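Long-range contacts in AbyA5 (Verrucosispora maris, PDB 4YWF), which catalyses acetate elimination in spirotetronate biosynthesis, acting as an esterase-like lyase of the alpha/beta-hydrolase superfamily: residues A[242-247]-A[281-286]; A[287-292]-A[313-318]; A[166-171]-A[347-352]; A[142-147]-A[204-209]. The protein carries 4 engineered substitutions. All blocks are in the same frame, centred on the assembly; numbering follows the deposited sequence.

Overall arrangement
Contacts 1 and 2 lie on one side of the protein's centre, about 11 Å apart between centres, with M314 of contact 2 packed against contact 1. Contacts 3 and 4 form a second pair, centres about 10 Å apart, where A171 of contact 3 joins strand 143-148; about 25 to 29 Å, centre to centre, part the two pairs. Contacts 1 and 3 are buried, while 2 and 4 are only partly so. Contact 1 adds a backbone hydrogen bond to aromatic packing of a loop on the start of helix 245-248, contacts 2 and 3 are apolar without a hydrogen bond across, and contact 4 has a bent backbone hydrogen bond and a small apolar patch where strands 143-148 and 207-215 meet.

Contact 1. Residues A[242-247]-A[281-286]; sequences PVAAFF and NWALTP
V243 and L284 are joined by the one hydrogen bond of this contact, from L284 N to V243 O at 2.8 Å and nearly straight, with 161° at the hydrogen. Around it the same two residues close up: V243 CG1, anti to its backbone N, lies 4.0 Å from L284 CB, and the side chains cross at about a right angle. The A283 CB methyl sits 3.8 Å from A244 CA, while the A244 methyl faces the L284 carbonyl. The ring of F247 receives W282 CB over one face in a CH-pi contact, 4.1 Å from the ring centroid, and F246 CD2 lies over the centre of the opposite face, so the ring is sandwiched. F247 CG stands beside its backbone N (chi1 -63°), and the CB bond points at the 281-286 loop. The second shell fixes both segments. D311 takes hydrogen bonds from the backbone N atoms of V243, A244 and F246, and H221 bonds to W282 O. Both segments and helix 258-268, touched by F246 and W282, belong to the insertion between strands 233-239 and 296-301, where alpha/beta hydrolases commonly carry a lid; helix 310-318 flanks it at V243 and A244, helix 218-226 at L284.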
loop_
_atom_site.group_PDB
_atom_site.type_symbol
_atom_site.label_atom_id
_atom_site.label_comp_id
_atom_site.label_asym_id
_atom_site.label_seq_id
_atom_site.Cartn_x
_atom_site.Cartn_y
_atom_site.Cartn_z
ATOM N N PRO A 242 -2.040 -9.651 5.736
ATOM C CA PRO A 242 -2.780 -10.565 6.654
ATOM C C PRO A 242 -3.566 -11.669 5.889
ATOM O O PRO A 242 -3.882 -11.507 4.701
ATOM C CB PRO A 242 -3.753 -9.598 7.386
ATOM C CG PRO A 242 -3.978 -8.503 6.374
ATOM C CD PRO A 242 -2.659 -8.334 5.641
ATOM N N VAL A 243 -3.909 -12.792 6.523
ATOM C CA VAL A 243 -4.531 -13.914 5.782
ATOM C C VAL A 243 -5.783 -14.512 6.476
ATOM O O VAL A 243 -6.886 -14.389 5.951
ATOM C CB VAL A 243 -3.540 -15.031 5.541
ATOM C CG1 VAL A 243 -4.225 -16.126 4.750
ATOM C CG2 VAL A 243 -2.282 -14.479 4.845
ATOM N N ALA A 244 -5.609 -15.098 7.656
ATOM C CA ALA A 244 -6.738 -15.709 8.354
ATOM C C ALA A 244 -6.745 -15.445 9.822
ATOM O O ALA A 244 -7.761 -14.965 10.397
ATOM C CB ALA A 244 -6.736 -17.249 8.103
ATOM N N ALA A 245 -5.664 -15.900 10.448
ATOM C CA ALA A 245 -5.428 -15.668 11.851
ATOM C C ALA A 245 -5.542 -14.198 12.313
ATOM O O ALA A 245 -6.027 -13.936 13.426
ATOM C CB ALA A 245 -4.086 -16.202 12.278
ATOM N N PHE A 246 -5.073 -13.250 11.497
ATOM C CA PHE A 246 -5.274 -11.853 11.839
ATOM C C PHE A 246 -6.787 -11.548 12.147
ATOM O O PHE A 246 -7.109 -10.772 13.021
ATOM C CB PHE A 246 -4.751 -10.944 10.722
ATOM C CG PHE A 246 -4.895 -9.498 11.029
ATOM C CD1 PHE A 246 -4.027 -8.872 11.863
ATOM C CD2 PHE A 246 -5.982 -8.789 10.542
ATOM C CE1 PHE A 246 -4.205 -7.531 12.215
ATOM C CE2 PHE A 246 -6.180 -7.451 10.872
ATOM C CZ PHE A 246 -5.277 -6.817 11.697
ATOM N N PHE A 247 -7.682 -12.164 11.401
ATOM C CA PHE A 247 -9.057 -11.812 11.408
ATOM C C PHE A 247 -9.808 -12.616 12.473
ATOM O O PHE A 247 -10.877 -12.240 12.845
ATOM C CB PHE A 247 -9.654 -12.070 10.044
ATOM C CG PHE A 247 -9.061 -11.236 8.966
ATOM C CD1 PHE A 247 -9.426 -9.894 8.843
ATOM C CD2 PHE A 247 -8.137 -11.778 8.048
ATOM C CE1 PHE A 247 -8.898 -9.087 7.847
ATOM C CE2 PHE A 247 -7.601 -10.958 7.071
ATOM C CZ PHE A 247 -7.947 -9.618 6.991
ATOM N N ASN A 281 -15.308 -12.350 9.209
ATOM C CA ASN A 281 -15.486 -13.239 8.074
ATOM C C ASN A 281 -14.655 -12.862 6.841
ATOM O O ASN A 281 -14.921 -13.332 5.754
ATOM C CB ASN A 281 -16.976 -13.408 7.753
ATOM C CG ASN A 281 -17.772 -13.934 8.972
ATOM O OD1 ASN A 281 -17.379 -14.917 9.627
ATOM N ND2 ASN A 281 -18.881 -13.290 9.273
ATOM N N TRP A 282 -13.641 -12.007 7.013
ATOM C CA TRP A 282 -12.741 -11.666 5.899
ATOM C C TRP A 282 -11.605 -12.648 5.730
ATOM O O TRP A 282 -10.820 -12.538 4.770
ATOM C CB TRP A 282 -12.164 -10.262 6.122
ATOM C CG TRP A 282 -13.174 -9.170 6.056
ATOM C CD1 TRP A 282 -14.590 -9.288 5.977
ATOM C CD2 TRP A 282 -12.894 -7.776 6.079
ATOM N NE1 TRP A 282 -15.152 -8.022 5.931
ATOM C CE2 TRP A 282 -14.141 -7.085 5.990
ATOM C CE3 TRP A 282 -11.706 -7.038 6.106
ATOM C CZ2 TRP A 282 -14.214 -5.691 5.962
ATOM C CZ3 TRP A 282 -11.782 -5.637 6.090
ATOM C CH2 TRP A 282 -13.014 -4.986 6.024
ATOM N N ALA A 283 -11.475 -13.596 6.646
ATOM C CA ALA A 283 -10.387 -14.553 6.566
ATOM C C ALA A 283 -10.374 -15.268 5.213
ATOM O O ALA A 283 -11.413 -15.627 4.684
ATOM C CB ALA A 283 -10.521 -15.572 7.659
ATOM N N LEU A 284 -9.192 -15.432 4.645
ATOM C CA LEU A 284 -8.973 -16.360 3.550
ATOM C C LEU A 284 -8.896 -17.821 4.058
ATOM O O LEU A 284 -8.044 -18.191 4.911
ATOM C CB LEU A 284 -7.710 -15.997 2.776
ATOM C CG LEU A 284 -7.697 -14.592 2.155
ATOM C CD1 LEU A 284 -6.302 -14.188 1.776
ATOM C CD2 LEU A 284 -8.597 -14.562 0.933
ATOM N N THR A 285 -9.791 -18.634 3.515
ATOM C CA THR A 285 -9.835 -20.072 3.799
ATOM C C THR A 285 -8.883 -20.934 2.906
ATOM O O THR A 285 -8.489 -20.519 1.781
ATOM C CB THR A 285 -11.256 -20.628 3.547
ATOM O OG1 THR A 285 -11.515 -20.599 2.149
ATOM C CG2 THR A 285 -12.312 -19.776 4.265
ATOM N N PRO A 286 -8.597 -22.179 3.353
ATOM C CA PRO A 286 -7.781 -23.094 2.530
ATOM C C PRO A 286 -8.244 -23.157 1.076
ATOM O O PRO A 286 -7.400 -23.094 0.169
ATOM C CB PRO A 286 -8.005 -24.461 3.203
ATOM C CG PRO A 286 -8.205 -24.102 4.655
ATOM C CD PRO A 286 -9.031 -22.825 4.615
#

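Contact 2. Residues A[287-292]-A[313-318]; sequences QDLAGV and AMLRTH. Engineered in segment 313-318: M314 (natural residue Leu).
L289 carries the apolar part of the contact, reaching from helix 286-290 to three residues of helix 310-318. Its CD1 methyl meets the terminal CE of M314, an engineered selenomethionine, at 3.5 Å, closer than carbons usually approach. M314 CG stands anti to the backbone N (chi1 -171°) and the chain beyond is extended, which carries CE across the gap at about a right angle to the leucine. L289 CD2 touches L315 CD2 at 3.7 Å, again with the side chains crossing steeply, so both branch methyls of L289 are engaged. Nearer the backbone, L289 CB packs on H318 CB at 3.8 Å, where both side chains set out toward the other helix. No hydrogen bond links the segments; T317 OG1 bonds inside its own helix, to A313 O at 2.7 Å. D288 forms a salt bridge with R225 and accepts from T285 N, completing a capping box with T285 at the start of helix 286-290, while R320 bonds to A290 O. Together these residues pack a short helix leading into strand 296-301 against the helix of the next beta-alpha-beta crossover, from strand 296-301 to 322-327, of the alpha/beta-hydrolase sheet.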
loop_
_atom_site.group_PDB
_atom_site.type_symbol
_atom_site.label_atom_id
_atom_site.label_comp_id
_atom_site.label_asym_id
_atom_site.label_seq_id
_atom_site.Cartn_x
_atom_site.Cartn_y
_atom_site.Cartn_z
ATOM N N GLN A 287 -9.561 -23.193 0.857
ATOM C CA GLN A 287 -10.132 -23.157 -0.525
ATOM C C GLN A 287 -9.959 -21.837 -1.229
ATOM O O GLN A 287 -9.765 -21.815 -2.432
ATOM C CB GLN A 287 -11.625 -23.475 -0.562
ATOM N N ASP A 288 -10.049 -20.732 -0.508
ATOM C CA ASP A 288 -9.765 -19.439 -1.129
ATOM C C ASP A 288 -8.367 -19.480 -1.734
ATOM O O ASP A 288 -8.175 -19.069 -2.898
ATOM C CB ASP A 288 -9.863 -18.307 -0.108
ATOM C CG ASP A 288 -11.341 -18.018 0.321
ATOM O OD1 ASP A 288 -12.245 -18.333 -0.475
ATOM O OD2 ASP A 288 -11.584 -17.523 1.462
ATOM N N LEU A 289 -7.417 -20.003 -0.943
ATOM C CA LEU A 289 -5.983 -19.972 -1.248
ATOM C C LEU A 289 -5.635 -20.956 -2.321
ATOM O O LEU A 289 -4.885 -20.619 -3.191
ATOM C CB LEU A 289 -5.120 -20.196 0.003
ATOM C CG LEU A 289 -5.386 -19.181 1.144
ATOM C CD1 LEU A 289 -4.540 -19.516 2.345
ATOM C CD2 LEU A 289 -5.109 -17.750 0.694
ATOM N N ALA A 290 -6.219 -22.154 -2.261
ATOM C CA ALA A 290 -6.131 -23.131 -3.333
ATOM C C ALA A 290 -6.705 -22.607 -4.623
ATOM O O ALA A 290 -6.282 -23.043 -5.660
ATOM C CB ALA A 290 -6.869 -24.407 -2.929
ATOM N N GLY A 291 -7.662 -21.657 -4.553
ATOM C CA GLY A 291 -8.234 -20.994 -5.763
ATOM C C GLY A 291 -7.357 -19.935 -6.418
ATOM O O GLY A 291 -7.675 -19.440 -7.489
ATOM N N VAL A 292 -6.266 -19.542 -5.767
ATOM C CA VAL A 292 -5.344 -18.529 -6.332
ATOM C C VAL A 292 -4.406 -19.246 -7.255
ATOM O O VAL A 292 -3.551 -19.998 -6.755
ATOM C CB VAL A 292 -4.527 -17.871 -5.212
ATOM C CG1 VAL A 292 -3.468 -16.924 -5.754
ATOM C CG2 VAL A 292 -5.447 -17.160 -4.218
ATOM N N ALA A 313 2.511 -18.969 7.252
ATOM C CA ALA A 313 2.498 -20.437 7.394
ATOM C C ALA A 313 1.360 -21.030 6.593
ATOM O O ALA A 313 1.529 -22.020 5.917
ATOM C CB ALA A 313 2.343 -20.861 8.890
HETATM N N MSE A 314 0.202 -20.375 6.676
HETATM C CA MSE A 314 -0.979 -20.783 5.961
HETATM C C MSE A 314 -0.784 -20.621 4.473
HETATM O O MSE A 314 -1.212 -21.496 3.673
HETATM C CB MSE A 314 -2.207 -20.100 6.512
HETATM C CG MSE A 314 -3.392 -20.764 5.848
HETATM SE SE MSE A 314 -5.082 -19.846 6.272
HETATM C CE MSE A 314 -6.328 -20.748 5.036
ATOM N N LEU A 315 -0.139 -19.547 4.047
ATOM C CA LEU A 315 0.097 -19.380 2.621
ATOM C C LEU A 315 1.068 -20.416 2.090
ATOM O O LEU A 315 0.851 -20.940 0.985
ATOM C CB LEU A 315 0.624 -18.000 2.273
ATOM C CG LEU A 315 -0.404 -16.898 2.503
ATOM C CD1 LEU A 315 0.221 -15.557 2.198
ATOM C CD2 LEU A 315 -1.631 -17.155 1.657
ATOM N N ARG A 316 2.098 -20.712 2.890
ATOM C CA ARG A 316 3.054 -21.748 2.561
ATOM C C ARG A 316 2.414 -23.088 2.507
ATOM O O ARG A 316 2.935 -23.986 1.812
ATOM C CB ARG A 316 4.130 -21.876 3.600
ATOM C CG ARG A 316 5.154 -20.763 3.579
ATOM C CD ARG A 316 6.229 -21.085 4.598
ATOM N NE ARG A 316 6.550 -19.842 5.183
ATOM C CZ ARG A 316 6.390 -19.464 6.427
ATOM N NH1 ARG A 316 6.045 -20.250 7.414
ATOM N NH2 ARG A 316 6.667 -18.221 6.645
ATOM N N THR A 317 1.317 -23.277 3.229
ATOM C CA THR A 317 0.660 -24.569 3.162
ATOM C C THR A 317 -0.220 -24.771 1.923
ATOM O O THR A 317 -0.307 -25.942 1.375
ATOM C CB THR A 317 -0.110 -24.850 4.459
ATOM O OG1 THR A 317 0.741 -24.598 5.568
ATOM C CG2 THR A 317 -0.517 -26.251 4.517
ATOM N N HIS A 318 -0.852 -23.687 1.460
ATOM C CA HIS A 318 -1.984 -23.758 0.528
ATOM C C HIS A 318 -1.822 -23.050 -0.845
ATOM O O HIS A 318 -2.510 -23.385 -1.804
ATOM C CB HIS A 318 -3.267 -23.248 1.219
ATOM C CG HIS A 318 -3.674 -24.063 2.400
ATOM N ND1 HIS A 318 -4.121 -25.372 2.292
ATOM C CD2 HIS A 318 -3.707 -23.768 3.720
ATOM C CE1 HIS A 318 -4.368 -25.862 3.491
ATOM N NE2 HIS A 318 -4.135 -24.904 4.372
#

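Contact 3. Residues A[166-171]-A[347-352]; sequences ARYGFA and QVLEMS
Y168 and F170 belong to the turn that leads from helix 162-167 into strand 171-174, the return leg of a beta-alpha-beta crossover, and they pack on the last turn of helix 337-351. L349 is the shared partner. Its CD2 methyl touches F170 CE2 at 3.9 Å and Y168 CD1 at 4.1 Å, in the notch where the two aromatic side chains diverge. L349 CD1 sits over one face of the tyrosine ring, whose side chain the leucine crosses at about a right angle. The far end of the F170 ring goes deeper into the contact, with CZ 3.9 Å from V348 CG2 and 3.6 Å from S352 OG; F170 and V348 run antiparallel past one another. The serine hydroxyl facing this ring is already bonded within its own segment: S352 OG donates to V348 O at 3.0 Å. Chi1 of 61° places OG between the backbone N and the carbonyl carbon, turned back to the helix end. V348 O also accepts from S352 N, which arrives from the opposite face of its plane, so one carbonyl is gripped twice. Helix 356-365 covers the outer side, where H358 meets the Y168 ring edge-to-face and V362 touches both Y168 and L349, while Y212 of strand 207-215 touches V348 and S352.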
loop_
_atom_site.group_PDB
_atom_site.type_symbol
_atom_site.label_atom_id
_atom_site.label_comp_id
_atom_site.label_asym_id
_atom_site.label_seq_id
_atom_site.Cartn_x
_atom_site.Cartn_y
_atom_site.Cartn_z
ATOM N N ALA A 166 8.066 2.405 -15.082
ATOM C CA ALA A 166 7.838 2.485 -16.525
ATOM C C ALA A 166 9.095 2.081 -17.357
ATOM O O ALA A 166 8.957 1.436 -18.397
ATOM C CB ALA A 166 7.372 3.863 -16.919
ATOM N N ARG A 167 10.285 2.427 -16.852
ATOM C CA ARG A 167 11.560 2.141 -17.527
ATOM C C ARG A 167 11.765 0.620 -17.619
ATOM O O ARG A 167 12.437 0.144 -18.552
ATOM C CB ARG A 167 12.745 2.808 -16.793
ATOM C CG ARG A 167 13.441 3.933 -17.552
ATOM C CD ARG A 167 13.486 5.286 -16.817
ATOM N NE ARG A 167 14.335 5.334 -15.615
ATOM C CZ ARG A 167 15.673 5.297 -15.609
ATOM N NH1 ARG A 167 16.333 5.331 -14.456
ATOM N NH2 ARG A 167 16.361 5.206 -16.747
ATOM N N TYR A 168 11.164 -0.143 -16.690
ATOM C CA TYR A 168 11.143 -1.598 -16.825
ATOM C C TYR A 168 10.059 -2.121 -17.784
ATOM O O TYR A 168 9.860 -3.332 -17.878
ATOM C CB TYR A 168 11.041 -2.247 -15.482
ATOM C CG TYR A 168 12.319 -2.248 -14.651
ATOM C CD1 TYR A 168 13.432 -2.981 -15.063
ATOM C CD2 TYR A 168 12.393 -1.597 -13.436
ATOM C CE1 TYR A 168 14.602 -3.011 -14.300
ATOM C CE2 TYR A 168 13.539 -1.634 -12.657
ATOM C CZ TYR A 168 14.643 -2.335 -13.105
ATOM O OH TYR A 168 15.798 -2.383 -12.354
ATOM N N GLY A 169 9.375 -1.235 -18.514
ATOM C CA GLY A 169 8.357 -1.682 -19.497
ATOM C C GLY A 169 6.879 -1.762 -19.058
ATOM O O GLY A 169 5.997 -2.183 -19.801
ATOM N N PHE A 170 6.589 -1.297 -17.871
ATOM C CA PHE A 170 5.216 -1.392 -17.353
ATOM C C PHE A 170 4.442 -0.108 -17.608
ATOM O O PHE A 170 5.014 0.999 -17.592
ATOM C CB PHE A 170 5.240 -1.549 -15.856
ATOM C CG PHE A 170 5.825 -2.849 -15.386
ATOM C CD1 PHE A 170 5.117 -4.008 -15.519
ATOM C CD2 PHE A 170 7.068 -2.883 -14.813
ATOM C CE1 PHE A 170 5.632 -5.227 -15.078
ATOM C CE2 PHE A 170 7.602 -4.084 -14.336
ATOM C CZ PHE A 170 6.884 -5.263 -14.489
ATOM N N ALA A 171 3.134 -0.275 -17.719
ATOM C CA ALA A 171 2.191 0.736 -17.329
ATOM C C ALA A 171 1.952 0.628 -15.806
ATOM O O ALA A 171 1.301 -0.281 -15.329
ATOM C CB ALA A 171 0.918 0.549 -18.110
ATOM N N GLN A 347 11.070 -10.505 -8.261
ATOM C CA GLN A 347 9.902 -11.333 -8.391
ATOM C C GLN A 347 8.912 -10.823 -9.479
ATOM O O GLN A 347 8.452 -11.610 -10.290
ATOM C CB GLN A 347 9.174 -11.440 -7.036
ATOM C CG GLN A 347 9.885 -12.381 -6.073
ATOM C CD GLN A 347 9.725 -13.830 -6.478
ATOM O OE1 GLN A 347 8.656 -14.268 -6.915
ATOM N NE2 GLN A 347 10.763 -14.599 -6.265
ATOM N N VAL A 348 8.576 -9.525 -9.499
ATOM C CA VAL A 348 7.610 -9.049 -10.507
ATOM C C VAL A 348 8.196 -9.073 -11.897
ATOM O O VAL A 348 7.513 -9.399 -12.836
ATOM C CB VAL A 348 7.018 -7.679 -10.263
ATOM C CG1 VAL A 348 8.050 -6.584 -10.258
ATOM C CG2 VAL A 348 5.983 -7.408 -11.371
ATOM N N LEU A 349 9.495 -8.857 -12.030
ATOM C CA LEU A 349 10.083 -8.984 -13.353
ATOM C C LEU A 349 10.071 -10.399 -13.900
ATOM O O LEU A 349 9.881 -10.585 -15.114
ATOM C CB LEU A 349 11.499 -8.453 -13.371
ATOM C CG LEU A 349 11.690 -6.979 -13.038
ATOM C CD1 LEU A 349 13.172 -6.637 -12.993
ATOM C CD2 LEU A 349 10.977 -6.065 -14.018
ATOM N N GLU A 350 10.275 -11.388 -13.040
ATOM C CA GLU A 350 10.175 -12.771 -13.424
ATOM C C GLU A 350 8.777 -13.125 -13.815
ATOM O O GLU A 350 8.588 -13.653 -14.877
ATOM C CB GLU A 350 10.630 -13.686 -12.305
ATOM C CG GLU A 350 10.691 -15.154 -12.684
ATOM C CD GLU A 350 9.404 -15.870 -12.340
ATOM O OE1 GLU A 350 8.624 -15.341 -11.551
ATOM O OE2 GLU A 350 9.128 -16.915 -12.924
HETATM N N MSE A 351 7.786 -12.806 -12.957
HETATM C CA MSE A 351 6.414 -13.127 -13.236
HETATM C C MSE A 351 5.910 -12.529 -14.512
HETATM O O MSE A 351 5.067 -13.108 -15.170
HETATM C CB MSE A 351 5.469 -12.566 -12.148
HETATM C CG MSE A 351 5.676 -13.229 -10.836
HETATM SE SE MSE A 351 4.580 -12.281 -9.497
HETATM C CE MSE A 351 5.349 -13.178 -7.963
ATOM N N SER A 352 6.373 -11.361 -14.892
ATOM C CA SER A 352 5.859 -10.747 -16.102
ATOM C C SER A 352 6.718 -11.002 -17.314
ATOM O O SER A 352 6.436 -10.427 -18.367
ATOM C CB SER A 352 5.713 -9.215 -15.923
ATOM O OG SER A 352 6.960 -8.632 -15.660
#

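Contact 4. Residues A[142-147]-A[204-209]; sequences RPVLLM and ERADTS
D207 N donates to R142 O at 2.9 Å, a bent bond of 147° at the hydrogen that arrives 52° out of the carbonyl plane, and beside it P143 and D207 lie abreast, CA to CA 4.9 Å. The side chains close in around this join. A206 CB lies 3.6 Å from R142 O and D207 CB comes equally near it, so the carbonyl oxygen is walled by carbon as well as bonded. V144 turns toward the 204-209 segment. Its CG2, beside the backbone N and anti to the carbonyl carbon, touches A206 CB at 3.9 Å and T208 OG1 at a similar separation; V144 and T208 extend alongside in a common direction. The D207 carboxylate reaches forward along its own chain, its CG anti to the backbone N (chi1 -169°). There OD1 takes S209 OG at 2.7 Å on the syn side and S209 N at 3.3 Å from above the carboxylate plane, the latter making an Asx turn. These two bonds hold the chain where it turns a corner at S209, and D207 is also the centre of an inverse gamma turn. The T208 hydroxyl bonds to L199 O of helix 194-201, which also packs on V144, and the guanidinium of R142 makes weak bonds to A166 O and F170 O. Strand 143-148 runs here between strands 171-174 and 207-215: A171 pairs with P143 and L145, and V144 goes on to bond R210 and Y212.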
loop_
_atom_site.group_PDB
_atom_site.type_symbol
_atom_site.label_atom_id
_atom_site.label_comp_id
_atom_site.label_asym_id
_atom_site.label_seq_id
_atom_site.Cartn_x
_atom_site.Cartn_y
_atom_site.Cartn_z
ATOM N N ARG A 142 1.561 -2.038 -23.040
ATOM C CA ARG A 142 2.433 -2.523 -21.930
ATOM C C ARG A 142 1.698 -3.203 -20.761
ATOM O O ARG A 142 0.673 -2.751 -20.334
ATOM C CB ARG A 142 3.221 -1.365 -21.320
ATOM C CG ARG A 142 4.152 -0.695 -22.259
ATOM C CD ARG A 142 4.095 0.823 -22.137
ATOM N NE ARG A 142 4.901 1.326 -21.040
ATOM C CZ ARG A 142 6.221 1.382 -21.038
ATOM N NH1 ARG A 142 6.905 0.975 -22.106
ATOM N NH2 ARG A 142 6.861 1.877 -19.971
ATOM N N PRO A 143 2.284 -4.273 -20.200
ATOM C CA PRO A 143 1.719 -4.862 -18.983
ATOM C C PRO A 143 1.536 -3.883 -17.859
ATOM O O PRO A 143 2.321 -2.962 -17.733
ATOM C CB PRO A 143 2.764 -5.888 -18.558
ATOM C CG PRO A 143 4.025 -5.491 -19.261
ATOM C CD PRO A 143 3.591 -4.850 -20.557
ATOM N N VAL A 144 0.521 -4.109 -17.041
ATOM C CA VAL A 144 0.191 -3.209 -15.938
ATOM C C VAL A 144 0.923 -3.614 -14.626
ATOM O O VAL A 144 0.921 -4.789 -14.246
ATOM C CB VAL A 144 -1.345 -3.170 -15.672
ATOM C CG1 VAL A 144 -1.644 -2.249 -14.532
ATOM C CG2 VAL A 144 -2.099 -2.603 -16.846
ATOM N N LEU A 145 1.558 -2.661 -13.960
ATOM C CA LEU A 145 1.961 -2.878 -12.574
ATOM C C LEU A 145 1.091 -2.050 -11.649
ATOM O O LEU A 145 1.139 -0.803 -11.661
ATOM C CB LEU A 145 3.434 -2.635 -12.338
ATOM C CG LEU A 145 3.953 -2.837 -10.917
ATOM C CD1 LEU A 145 3.872 -4.243 -10.362
ATOM C CD2 LEU A 145 5.408 -2.458 -10.981
ATOM N N LEU A 146 0.213 -2.747 -10.916
ATOM C CA LEU A 146 -0.602 -2.062 -9.966
ATOM C C LEU A 146 0.096 -2.012 -8.577
ATOM O O LEU A 146 0.468 -3.033 -8.037
ATOM C CB LEU A 146 -1.967 -2.723 -9.857
ATOM C CG LEU A 146 -2.936 -2.685 -11.029
ATOM C CD1 LEU A 146 -4.221 -3.309 -10.623
ATOM C CD2 LEU A 146 -3.249 -1.292 -11.569
HETATM N N MSE A 147 0.227 -0.836 -7.983
HETATM C CA MSE A 147 0.919 -0.718 -6.692
HETATM C C MSE A 147 0.094 -0.090 -5.667
HETATM O O MSE A 147 -0.407 1.041 -5.884
HETATM C CB MSE A 147 2.178 0.084 -6.872
HETATM C CG MSE A 147 3.016 0.007 -5.592
HETATM SE SE MSE A 147 4.929 0.285 -5.989
HETATM C CE MSE A 147 5.747 -0.054 -4.210
ATOM N N GLU A 204 -7.544 1.307 -22.363
ATOM C CA GLU A 204 -7.184 1.829 -23.703
ATOM C C GLU A 204 -5.709 2.165 -23.864
ATOM O O GLU A 204 -5.228 2.516 -24.917
ATOM C CB GLU A 204 -8.019 3.086 -23.970
ATOM C CG GLU A 204 -9.435 2.784 -24.378
ATOM C CD GLU A 204 -9.504 2.396 -25.875
ATOM O OE1 GLU A 204 -9.058 3.206 -26.820
ATOM O OE2 GLU A 204 -9.999 1.253 -26.070
ATOM N N ARG A 205 -4.979 2.125 -22.765
ATOM C CA ARG A 205 -3.676 2.717 -22.703
ATOM C C ARG A 205 -2.619 1.782 -22.086
ATOM O O ARG A 205 -1.488 2.207 -21.768
ATOM C CB ARG A 205 -3.827 4.028 -21.931
ATOM C CG ARG A 205 -5.083 4.769 -22.399
ATOM C CD ARG A 205 -5.333 6.027 -21.585
ATOM N NE ARG A 205 -4.160 6.870 -21.680
ATOM C CZ ARG A 205 -3.861 7.847 -20.833
ATOM N NH1 ARG A 205 -4.650 8.184 -19.831
ATOM N NH2 ARG A 205 -2.773 8.532 -21.046
ATOM N N ALA A 206 -2.990 0.511 -22.014
ATOM C CA ALA A 206 -2.176 -0.523 -21.467
ATOM C C ALA A 206 -2.766 -1.925 -21.737
ATOM O O ALA A 206 -4.000 -2.116 -21.926
ATOM C CB ALA A 206 -2.025 -0.323 -19.977
ATOM N N ASP A 207 -1.863 -2.905 -21.660
ATOM C CA ASP A 207 -2.234 -4.294 -21.767
ATOM C C ASP A 207 -2.773 -4.844 -20.479
ATOM O O ASP A 207 -2.098 -5.463 -19.694
ATOM C CB ASP A 207 -1.086 -5.158 -22.272
ATOM C CG ASP A 207 -1.564 -6.552 -22.625
ATOM O OD1 ASP A 207 -2.786 -6.806 -22.410
ATOM O OD2 ASP A 207 -0.723 -7.375 -23.072
ATOM N N THR A 208 -4.061 -4.618 -20.325
ATOM C CA THR A 208 -4.758 -4.819 -19.104
ATOM C C THR A 208 -5.192 -6.330 -18.939
ATOM O O THR A 208 -5.756 -6.738 -17.927
ATOM C CB THR A 208 -5.898 -3.766 -19.125
ATOM O OG1 THR A 208 -5.842 -2.917 -17.955
ATOM C CG2 THR A 208 -7.258 -4.371 -19.410
ATOM N N SER A 209 -4.903 -7.164 -19.920
ATOM C CA SER A 209 -5.055 -8.618 -19.758
ATOM C C SER A 209 -3.854 -9.182 -18.959
ATOM O O SER A 209 -3.878 -10.348 -18.577
ATOM C CB SER A 209 -5.138 -9.325 -21.115
ATOM O OG SER A 209 -3.957 -9.164 -21.908
#